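Local coordinates for rhizobiales Sp. Pch2 (Marine metagenome, PDB 6PB3), which probably works as a Trip13-like AAA+ ATPase that remodels HORMA-domain proteins and thereby regulates bacterial cGAS-like enzymes in immunity against bacteriophages, at residues A233-T238 with S247-L252; Q240-T245 with T287-A292; V253-P258 with A296-M301. One frame throughout, in Å; residues are numbered along the deposited sequence.

Interaction 1: A233-T238 with S247-L252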
ATOM      1  N   ALA A 233      17.134  31.404  11.894  1.00 61.18           N
ATOM      2  CA  ALA A 233      16.732  31.963  13.188  1.00 68.73           C
ATOM      3  C   ALA A 233      17.002  30.983  14.327  1.00 56.70           C
ATOM      4  O   ALA A 233      17.505  31.378  15.386  1.00 61.63           O
ATOM      5  CB  ALA A 233      15.253  32.373  13.171  1.00 57.69           C
ATOM      6  N   VAL A 234      16.685  29.702  14.133  1.00 55.14           N
ATOM      7  CA  VAL A 234      16.973  28.720  15.174  1.00 58.23           C
ATOM      8  C   VAL A 234      18.468  28.661  15.448  1.00 61.96           C
ATOM      9  O   VAL A 234      18.909  28.640  16.603  1.00 61.30           O
ATOM     10  CB  VAL A 234      16.431  27.338  14.776  1.00 61.63           C
ATOM     11  CG1 VAL A 234      16.902  26.295  15.785  1.00 50.03           C
ATOM     12  CG2 VAL A 234      14.903  27.361  14.676  1.00 59.67           C
ATOM     13  N   ILE A 235      19.272  28.657  14.389  1.00 54.71           N
ATOM     14  CA  ILE A 235      20.708  28.455  14.550  1.00 61.08           C
ATOM     15  C   ILE A 235      21.360  29.697  15.154  1.00 55.20           C
ATOM     16  O   ILE A 235      22.138  29.612  16.115  1.00 59.71           O
ATOM     17  CB  ILE A 235      21.331  28.067  13.197  1.00 61.28           C
ATOM     18  CG1 ILE A 235      20.815  26.687  12.771  1.00 54.25           C
ATOM     19  CG2 ILE A 235      22.851  28.078  13.283  1.00 56.08           C
ATOM     20  CD1 ILE A 235      20.960  26.431  11.317  1.00 60.32           C
ATOM     21  N   THR A 236      21.043  30.867  14.604  1.00 58.46           N
ATOM     22  CA  THR A 236      21.582  32.119  15.129  1.00 60.33           C
ATOM     23  C   THR A 236      21.198  32.319  16.593  1.00 65.52           C
ATOM     24  O   THR A 236      22.061  32.559  17.445  1.00 71.13           O
ATOM     25  CB  THR A 236      21.089  33.289  14.276  1.00 70.00           C
ATOM     26  OG1 THR A 236      21.536  33.117  12.922  1.00 75.69           O
ATOM     27  CG2 THR A 236      21.616  34.611  14.826  1.00 78.69           C
ATOM     28  N   THR A 237      19.902  32.222  16.905  1.00 65.89           N
ATOM     29  CA  THR A 237      19.458  32.409  18.285  1.00 63.76           C
ATOM     30  C   THR A 237      20.149  31.434  19.232  1.00 62.51           C
ATOM     31  O   THR A 237      20.587  31.820  20.322  1.00 65.31           O
ATOM     32  CB  THR A 237      17.945  32.245  18.388  1.00 64.88           C
ATOM     33  OG1 THR A 237      17.298  33.230  17.569  1.00 67.28           O
ATOM     34  CG2 THR A 237      17.493  32.420  19.829  1.00 72.77           C
ATOM     35  N   THR A 238      20.257  30.163  18.837  1.00 60.33           N
ATOM     36  CA  THR A 238      20.914  29.192  19.709  1.00 56.44           C
ATOM     37  C   THR A 238      22.404  29.487  19.851  1.00 62.70           C
ATOM     38  O   THR A 238      22.969  29.353  20.943  1.00 69.86           O
ATOM     39  CB  THR A 238      20.695  27.773  19.181  1.00 64.64           C
ATOM     40  OG1 THR A 238      19.287  27.511  19.092  1.00 70.98           O
ATOM     41  CG2 THR A 238      21.318  26.767  20.113  1.00 82.01           C
ATOM     42  N   SER A 247      29.091  33.798   8.503  1.00 83.60           N
ATOM     43  CA  SER A 247      29.473  32.905   7.416  1.00 87.69           C
ATOM     44  C   SER A 247      29.396  31.446   7.855  1.00 85.70           C
ATOM     45  O   SER A 247      28.944  30.579   7.095  1.00 93.31           O
ATOM     46  CB  SER A 247      30.876  33.269   6.933  1.00 99.99           C
ATOM     47  OG  SER A 247      31.204  32.574   5.747  1.00111.31           O
ATOM     48  N   GLN A 248      29.809  31.160   9.090  1.00 72.28           N
ATOM     49  CA  GLN A 248      29.684  29.805   9.620  1.00 75.18           C
ATOM     50  C   GLN A 248      28.228  29.431   9.874  1.00 79.09           C
ATOM     51  O   GLN A 248      27.849  28.269   9.701  1.00 79.61           O
ATOM     52  CB  GLN A 248      30.518  29.671  10.894  1.00 76.20           C
ATOM     53  CG  GLN A 248      32.042  29.752  10.649  1.00 78.69           C
ATOM     54  CD  GLN A 248      32.855  29.979  11.918  1.00 82.79           C
ATOM     55  OE1 GLN A 248      32.367  30.556  12.891  1.00 83.89           O
ATOM     56  NE2 GLN A 248      34.108  29.522  11.908  1.00 79.50           N
ATOM     57  N   ILE A 249      27.392  30.401  10.247  1.00 78.38           N
ATOM     58  CA  ILE A 249      25.967  30.123  10.398  1.00 78.67           C
ATOM     59  C   ILE A 249      25.354  29.736   9.058  1.00 67.48           C
ATOM     60  O   ILE A 249      24.543  28.806   8.975  1.00 64.92           O
ATOM     61  CB  ILE A 249      25.252  31.331  11.032  1.00 68.50           C
ATOM     62  CG1 ILE A 249      25.593  31.385  12.522  1.00 71.03           C
ATOM     63  CG2 ILE A 249      23.751  31.242  10.789  1.00 60.96           C
ATOM     64  CD1 ILE A 249      24.962  32.528  13.283  1.00 78.37           C
ATOM     65  N   GLU A 250      25.748  30.426   7.989  1.00 66.66           N
ATOM     66  CA  GLU A 250      25.181  30.128   6.678  1.00 69.04           C
ATOM     67  C   GLU A 250      25.553  28.722   6.227  1.00 84.98           C
ATOM     68  O   GLU A 250      24.750  28.034   5.584  1.00 80.59           O
ATOM     69  CB  GLU A 250      25.641  31.166   5.659  1.00 74.47           C
ATOM     70  CG  GLU A 250      25.045  32.535   5.898  1.00 89.58           C
ATOM     71  CD  GLU A 250      23.529  32.493   6.003  1.00 97.12           C
ATOM     72  OE1 GLU A 250      22.879  31.878   5.126  1.00 94.58           O
ATOM     73  OE2 GLU A 250      22.984  33.067   6.969  1.00 96.28           O
ATOM     74  N   GLY A 251      26.766  28.273   6.559  1.00 86.41           N
ATOM     75  CA  GLY A 251      27.134  26.894   6.277  1.00 71.69           C
ATOM     76  C   GLY A 251      26.217  25.895   6.957  1.00 71.27           C
ATOM     77  O   GLY A 251      25.812  24.898   6.357  1.00 69.55           O
ATOM     78  N   LEU A 252      25.860  26.158   8.215  1.00 63.59           N
ATOM     79  CA  LEU A 252      24.957  25.254   8.918  1.00 60.78           C
ATOM     80  C   LEU A 252      23.533  25.370   8.398  1.00 60.03           C
ATOM     81  O   LEU A 252      22.790  24.386   8.402  1.00 64.97           O
ATOM     82  CB  LEU A 252      24.983  25.538  10.417  1.00 58.91           C
ATOM     83  CG  LEU A 252      26.229  25.213  11.224  1.00 64.38           C
ATOM     84  CD1 LEU A 252      26.134  25.866  12.601  1.00 60.62           C
ATOM     85  CD2 LEU A 252      26.362  23.700  11.353  1.00 65.16           C
TER
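The helical segments carrying Ile235 and Ile249 pass each other with axes 9.8 Å apart and N-to-C directions 138° from parallel, closest at Thr236 and Ile249, whose CA atoms are 6.8 Å apart. This is an antiparallel-leaning pair of helices, 228-239 and 246-255, in what is probably the small all-helical lid of the AAA+ fold. CG1 of Ile235 sits beside the backbone N (chi1 -67°), which leaves CG2 anti to that N and pointing at the other helix, where it meets two partners. One is CG2 of Ile249, at 4.1 Å from Ile235 CG2; the two isoleucines run past each other in opposite senses. The other is Leu252, whose CD1 lies 4.0 Å from the same Ile235 methyl. The far end of Ile235, its CD1, packs on backbone instead, against the carbonyl of Leu252. At the more open margin Thr236 lies at about a right angle to Ile249 and presents its OG1 to both branches, 3.5 Å from Ile249 CD1 and 3.6 Å from Ile249 CG2. The hydroxyl is hydrogen-bonded to Arg232 O in its own helix. Arg232 also joins the two helices by charge, its NH1 forming a salt bridge with OE2 of Glu250. Away from this interface, Val234 and Thr238 turn to Ile276 of helix 268-283. Thr238 OG1 hydrogen-bonds to Val234 O at 2.8 Å, reaching the carbonyl from the face opposite to the one used by Thr238 N.

Interaction 2: Q240-T245 with T287-A292; sequences QGTGVT and TSINPA
Thr242 packs its CG2 methyl against the CD1 tip of Ile289, 3.7 Å away, the two side chains meeting at a slant. The contact joins the glycine-rich helix-to-helix connection 240-245 to the loop that leads into helix 291-300, and each segment carries an N-cap residue. With OG1 set between backbone N and carbonyl carbon (chi1 65°), Thr242 leaves its methyl for Ile289 while the hydroxyl hydrogen-bonds back to Leu239 O. Farther along, Val244 touches two residues with one methyl: its CG2 is 4.4 Å from Ile289 CG2 and equally far from Pro291 CG. The contact is wholly apolar, without a hydrogen bond between the segments. The second subunit packs against it, with its Leu66 on Ile289 and its His60 on Thr242, while Gln240 NE2 bonds to Ala62 O of that subunit. Thr245 OG1 caps helix 246-255 by bonding to Gln248 N. At the start of the other helix, Asn290 OD1 accepts from Ala292 N at 2.9 Å, a bent bond (132° at the hydrogen) whose donor stands above the carboxamide plane.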
ATOM      1  N   GLN A 240      24.048  32.280  19.621  1.00 65.98           N
ATOM      2  CA  GLN A 240      24.417  33.644  19.956  1.00 66.23           C
ATOM      3  C   GLN A 240      25.348  33.654  21.160  1.00 75.06           C
ATOM      4  O   GLN A 240      25.153  32.913  22.127  1.00 77.14           O
ATOM      5  CB  GLN A 240      23.155  34.471  20.229  1.00 86.26           C
ATOM      6  CG  GLN A 240      23.384  35.839  20.862  1.00 90.19           C
ATOM      7  CD  GLN A 240      23.531  35.766  22.370  1.00 91.38           C
ATOM      8  OE1 GLN A 240      22.724  35.135  23.060  1.00 91.43           O
ATOM      9  NE2 GLN A 240      24.581  36.396  22.890  1.00 94.16           N
ATOM     10  N   GLY A 241      26.371  34.501  21.096  1.00 82.33           N
ATOM     11  CA  GLY A 241      27.318  34.579  22.181  1.00 85.52           C
ATOM     12  C   GLY A 241      28.347  33.477  22.207  1.00 94.58           C
ATOM     13  O   GLY A 241      29.116  33.394  23.168  1.00112.49           O
ATOM     14  N   THR A 242      28.384  32.618  21.193  1.00 84.07           N
ATOM     15  CA  THR A 242      29.413  31.595  21.090  1.00 79.24           C
ATOM     16  C   THR A 242      30.529  31.992  20.143  1.00 78.51           C
ATOM     17  O   THR A 242      31.504  31.248  20.017  1.00 84.46           O
ATOM     18  CB  THR A 242      28.814  30.267  20.621  1.00 77.45           C
ATOM     19  OG1 THR A 242      28.313  30.423  19.288  1.00 86.08           O
ATOM     20  CG2 THR A 242      27.685  29.820  21.539  1.00 71.27           C
ATOM     21  N   GLY A 243      30.409  33.133  19.468  1.00 81.76           N
ATOM     22  CA  GLY A 243      31.451  33.565  18.559  1.00 74.94           C
ATOM     23  C   GLY A 243      31.386  32.942  17.183  1.00 83.48           C
ATOM     24  O   GLY A 243      32.303  33.143  16.381  1.00 78.92           O
ATOM     25  N   VAL A 244      30.329  32.188  16.886  1.00 88.97           N
ATOM     26  CA  VAL A 244      30.134  31.652  15.544  1.00 89.80           C
ATOM     27  C   VAL A 244      29.837  32.791  14.578  1.00 89.54           C
ATOM     28  O   VAL A 244      28.925  33.598  14.805  1.00 92.73           O
ATOM     29  CB  VAL A 244      29.001  30.615  15.544  1.00 80.49           C
ATOM     30  CG1 VAL A 244      28.632  30.243  14.120  1.00 74.57           C
ATOM     31  CG2 VAL A 244      29.419  29.387  16.336  1.00 76.83           C
ATOM     32  N   THR A 245      30.603  32.858  13.488  1.00 83.18           N
ATOM     33  CA  THR A 245      30.427  33.930  12.521  1.00 80.04           C
ATOM     34  C   THR A 245      29.134  33.734  11.734  1.00 83.28           C
ATOM     35  O   THR A 245      28.518  32.660  11.740  1.00 73.73           O
ATOM     36  CB  THR A 245      31.614  34.001  11.556  1.00 95.15           C
ATOM     37  OG1 THR A 245      31.502  32.968  10.570  1.00100.05           O
ATOM     38  CG2 THR A 245      32.932  33.841  12.310  1.00103.11           C
ATOM     39  N   THR A 287      35.360  21.797  26.450  1.00 94.29           N
ATOM     40  CA  THR A 287      35.791  22.452  25.223  1.00 94.10           C
ATOM     41  C   THR A 287      34.766  23.501  24.815  1.00 72.63           C
ATOM     42  O   THR A 287      33.576  23.373  25.102  1.00 71.20           O
ATOM     43  CB  THR A 287      36.010  21.409  24.104  1.00104.27           C
ATOM     44  OG1 THR A 287      37.172  20.625  24.408  1.00 91.46           O
ATOM     45  CG2 THR A 287      36.213  22.059  22.747  1.00114.26           C
ATOM     46  N   SER A 288      35.243  24.556  24.164  1.00 77.71           N
ATOM     47  CA  SER A 288      34.327  25.531  23.609  1.00 81.38           C
ATOM     48  C   SER A 288      33.737  25.016  22.294  1.00 82.58           C
ATOM     49  O   SER A 288      34.242  24.072  21.680  1.00 83.65           O
ATOM     50  CB  SER A 288      35.037  26.872  23.412  1.00 90.23           C
ATOM     51  OG  SER A 288      36.406  26.683  23.092  1.00103.77           O
ATOM     52  N   ILE A 289      32.635  25.639  21.874  1.00 77.35           N
ATOM     53  CA  ILE A 289      31.952  25.216  20.656  1.00 73.73           C
ATOM     54  C   ILE A 289      32.866  25.417  19.453  1.00 82.79           C
ATOM     55  O   ILE A 289      33.494  26.471  19.294  1.00 74.65           O
ATOM     56  CB  ILE A 289      30.624  25.973  20.517  1.00 77.14           C
ATOM     57  CG1 ILE A 289      29.567  25.321  21.412  1.00 78.28           C
ATOM     58  CG2 ILE A 289      30.140  25.985  19.078  1.00 78.68           C
ATOM     59  CD1 ILE A 289      28.397  26.195  21.721  1.00 80.70           C
ATOM     60  N   ASN A 290      32.965  24.386  18.611  1.00 90.82           N
ATOM     61  CA  ASN A 290      33.862  24.389  17.458  1.00 88.98           C
ATOM     62  C   ASN A 290      33.041  24.418  16.179  1.00 77.09           C
ATOM     63  O   ASN A 290      32.377  23.422  15.854  1.00 74.88           O
ATOM     64  CB  ASN A 290      34.772  23.157  17.475  1.00 91.97           C
ATOM     65  CG  ASN A 290      35.798  23.155  16.334  1.00 96.46           C
ATOM     66  OD1 ASN A 290      35.666  23.879  15.342  1.00 85.64           O
ATOM     67  ND2 ASN A 290      36.827  22.328  16.480  1.00102.90           N
ATOM     68  N   PRO A 291      33.067  25.515  15.420  1.00 84.49           N
ATOM     69  CA  PRO A 291      32.246  25.579  14.198  1.00 78.39           C
ATOM     70  C   PRO A 291      32.559  24.481  13.197  1.00 71.99           C
ATOM     71  O   PRO A 291      31.648  23.979  12.525  1.00 75.13           O
ATOM     72  CB  PRO A 291      32.577  26.964  13.629  1.00 81.09           C
ATOM     73  CG  PRO A 291      33.159  27.737  14.773  1.00 88.57           C
ATOM     74  CD  PRO A 291      33.842  26.746  15.648  1.00 85.37           C
ATOM     75  N   ALA A 292      33.831  24.088  13.082  1.00 70.97           N
ATOM     76  CA  ALA A 292      34.185  23.018  12.157  1.00 72.44           C
ATOM     77  C   ALA A 292      33.505  21.716  12.553  1.00 77.72           C
ATOM     78  O   ALA A 292      32.968  20.999  11.699  1.00 83.15           O
ATOM     79  CB  ALA A 292      35.702  22.844  12.102  1.00 85.96           C
TER

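Interaction 3: V253-P258 with A296-M301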
ATOM      1  N   VAL A 253      23.138  26.562   7.954  1.00 65.41           N
ATOM      2  CA  VAL A 253      21.855  26.722   7.276  1.00 70.63           C
ATOM      3  C   VAL A 253      21.824  25.887   6.000  1.00 61.50           C
ATOM      4  O   VAL A 253      20.853  25.176   5.715  1.00 65.40           O
ATOM      5  CB  VAL A 253      21.599  28.208   6.971  1.00 75.61           C
ATOM      6  CG1 VAL A 253      20.391  28.350   6.041  1.00 69.85           C
ATOM      7  CG2 VAL A 253      21.393  28.982   8.251  1.00 59.40           C
ATOM      8  N   ALA A 254      22.898  25.954   5.222  1.00 64.25           N
ATOM      9  CA  ALA A 254      22.960  25.181   3.987  1.00 84.54           C
ATOM     10  C   ALA A 254      23.031  23.686   4.273  1.00 84.63           C
ATOM     11  O   ALA A 254      22.401  22.884   3.570  1.00 73.15           O
ATOM     12  CB  ALA A 254      24.156  25.631   3.142  1.00 71.09           C
ATOM     13  N   ALA A 255      23.784  23.291   5.302  1.00 80.73           N
ATOM     14  CA  ALA A 255      23.921  21.875   5.609  1.00 75.57           C
ATOM     15  C   ALA A 255      22.623  21.267   6.112  1.00 74.16           C
ATOM     16  O   ALA A 255      22.460  20.046   6.044  1.00 65.94           O
ATOM     17  CB  ALA A 255      25.031  21.664   6.641  1.00 71.97           C
ATOM     18  N   THR A 256      21.692  22.074   6.602  1.00 63.30           N
ATOM     19  CA  THR A 256      20.441  21.536   7.109  1.00 57.88           C
ATOM     20  C   THR A 256      19.285  21.722   6.135  1.00 60.54           C
ATOM     21  O   THR A 256      18.147  21.344   6.453  1.00 55.34           O
ATOM     22  CB  THR A 256      20.127  22.163   8.475  1.00 54.63           C
ATOM     23  OG1 THR A 256      20.085  23.593   8.365  1.00 54.66           O
ATOM     24  CG2 THR A 256      21.219  21.777   9.459  1.00 53.84           C
ATOM     25  N   GLY A 257      19.557  22.263   4.947  1.00 64.25           N
ATOM     26  CA  GLY A 257      18.553  22.447   3.928  1.00 71.34           C
ATOM     27  C   GLY A 257      18.498  21.295   2.941  1.00 82.37           C
ATOM     28  O   GLY A 257      19.256  20.325   3.036  1.00 70.67           O
ATOM     29  N   PRO A 258      17.586  21.386   1.968  1.00 94.51           N
ATOM     30  CA  PRO A 258      17.417  20.272   1.018  1.00103.93           C
ATOM     31  C   PRO A 258      18.604  20.065   0.087  1.00117.65           C
ATOM     32  O   PRO A 258      18.885  18.914  -0.274  1.00125.91           O
ATOM     33  CB  PRO A 258      16.148  20.662   0.247  1.00101.71           C
ATOM     34  CG  PRO A 258      16.010  22.141   0.441  1.00 98.21           C
ATOM     35  CD  PRO A 258      16.560  22.428   1.799  1.00 91.80           C
ATOM     36  N   ALA A 296      30.577  19.591  10.536  1.00 70.18           N
ATOM     37  CA  ALA A 296      30.756  18.170  10.262  1.00 67.66           C
ATOM     38  C   ALA A 296      29.594  17.362  10.827  1.00 75.13           C
ATOM     39  O   ALA A 296      29.126  16.407  10.197  1.00 83.93           O
ATOM     40  CB  ALA A 296      32.096  17.684  10.829  1.00 71.93           C
ATOM     41  N   ILE A 297      29.093  17.752  12.000  1.00 62.27           N
ATOM     42  CA  ILE A 297      27.950  17.054  12.576  1.00 65.56           C
ATOM     43  C   ILE A 297      26.709  17.262  11.709  1.00 69.71           C
ATOM     44  O   ILE A 297      25.998  16.307  11.378  1.00 76.96           O
ATOM     45  CB  ILE A 297      27.711  17.518  14.021  1.00 73.51           C
ATOM     46  CG1 ILE A 297      28.853  17.034  14.924  1.00 74.32           C
ATOM     47  CG2 ILE A 297      26.377  17.011  14.507  1.00 54.83           C
ATOM     48  CD1 ILE A 297      28.874  17.676  16.302  1.00 77.87           C
ATOM     49  N   ALA A 298      26.438  18.511  11.318  1.00 64.22           N
ATOM     50  CA  ALA A 298      25.243  18.790  10.522  1.00 65.63           C
ATOM     51  C   ALA A 298      25.267  18.029   9.200  1.00 69.26           C
ATOM     52  O   ALA A 298      24.232  17.532   8.743  1.00 78.57           O
ATOM     53  CB  ALA A 298      25.114  20.291  10.259  1.00 57.81           C
ATOM     54  N   GLN A 299      26.445  17.918   8.581  1.00 63.22           N
ATOM     55  CA  GLN A 299      26.532  17.325   7.251  1.00 68.44           C
ATOM     56  C   GLN A 299      26.399  15.808   7.307  1.00 88.07           C
ATOM     57  O   GLN A 299      25.758  15.203   6.436  1.00 91.49           O
ATOM     58  CB  GLN A 299      27.846  17.732   6.586  1.00 76.03           C
ATOM     59  CG  GLN A 299      27.973  19.224   6.292  1.00 79.60           C
ATOM     60  CD  GLN A 299      29.179  19.530   5.419  1.00 89.74           C
ATOM     61  OE1 GLN A 299      30.109  18.722   5.320  1.00 99.52           O
ATOM     62  NE2 GLN A 299      29.166  20.691   4.770  1.00 86.08           N
ATOM     63  N   ALA A 300      27.004  15.173   8.314  1.00 88.14           N
ATOM     64  CA  ALA A 300      26.876  13.730   8.469  1.00 78.07           C
ATOM     65  C   ALA A 300      25.483  13.321   8.917  1.00 74.78           C
ATOM     66  O   ALA A 300      25.109  12.156   8.756  1.00 67.12           O
ATOM     67  CB  ALA A 300      27.911  13.216   9.474  1.00 77.86           C
HETATM   68  N   MSE A 301      24.702  14.249   9.454  1.00 59.39           N
HETATM   69  CA  MSE A 301      23.410  13.904   9.987  1.00 59.25           C
HETATM   70  C   MSE A 301      22.364  13.938   8.865  1.00 77.80           C
HETATM   71  O   MSE A 301      22.253  14.930   8.139  1.00 75.64           O
HETATM   72  CB  MSE A 301      23.062  14.870  11.124  1.00 57.80           C
HETATM   73  CG  MSE A 301      21.715  14.654  11.761  1.00 68.68           C
HETATM   74 SE   MSE A 301      21.433  16.031  13.133  1.00 83.48          SE
HETATM   75  CE  MSE A 301      22.746  15.348  14.460  1.00 70.53           C
TER
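The carboxamide of Gln299 is the flat group at this contact, and neither of its faces nor its edges packs on segment 253-258; the aliphatic stem does the touching, with Gln299 CG 3.8 Å from the methyl CB of Ala255. The contact joins the C-terminal part of helix 246-255 to that of helix 291-300, in what is probably the helical lid of the AAA+ fold. CG lies beside the backbone N of Gln299 (chi1 -65°) and the chain is extended beyond it, which lays the methylene along the exposed margin of the interface and carries the amide on past Ala255. The backbones come close here, Ala255 CA and Gln299 CA being 5.5 Å apart. On the inner side Ala255 CB meets Ala298 CB at 3.9 Å, a methyl-to-methyl contact. Ala255 CB thus has two neighbours, Ala298 CB and Gln299 CG, that lie at roughly a right angle to each other as seen from it. Deeper still, Thr256 adds a third methyl, its CG2 standing 4.2 Å from Ala298 CB. The branch carrying OG1 turns the other way, back toward the preceding turn, where it hydrogen-bonds to Leu252 O; a possible bond to Val253 O is not settled. No hydrogen bond links the two segments, which are held together by apolar contact alone. Met301, a selenomethionine, is the first residue past helix 291-300 to leave helical geometry. Thr256 and Met301 both rest on Phe266 in the loop before helix 268-283 and on Leu275 within that helix, while Val253 faces Ile235 and Arg232 of helix 228-239; Arg38 of the second subunit packs against Ile297 and Met301.

Overall arrangement
All three contacts lie in the helical region after strand 219-223, on one side of the chain's centre. Interaction 1 sits about 10 Å from interaction 2 and 11 Å from interaction 3, centre to centre; interactions 2 and 3 are about 16 Å apart. Helix 246-255 serves interactions 1 and 3, and helix 291-300 serves 2 and 3. Along the chain the segments of interaction 2 alternate with those of 1 and 3, whereas 1 closes before 3 opens. Ile249 CG1 meets Val244 CG1 at 3.6 Å, and Leu252 CD2 meets Ala298 CB at 3.8 Å, so the contacts join into one packed region. The second subunit borders it, consistent with a lid domain at a subunit interface.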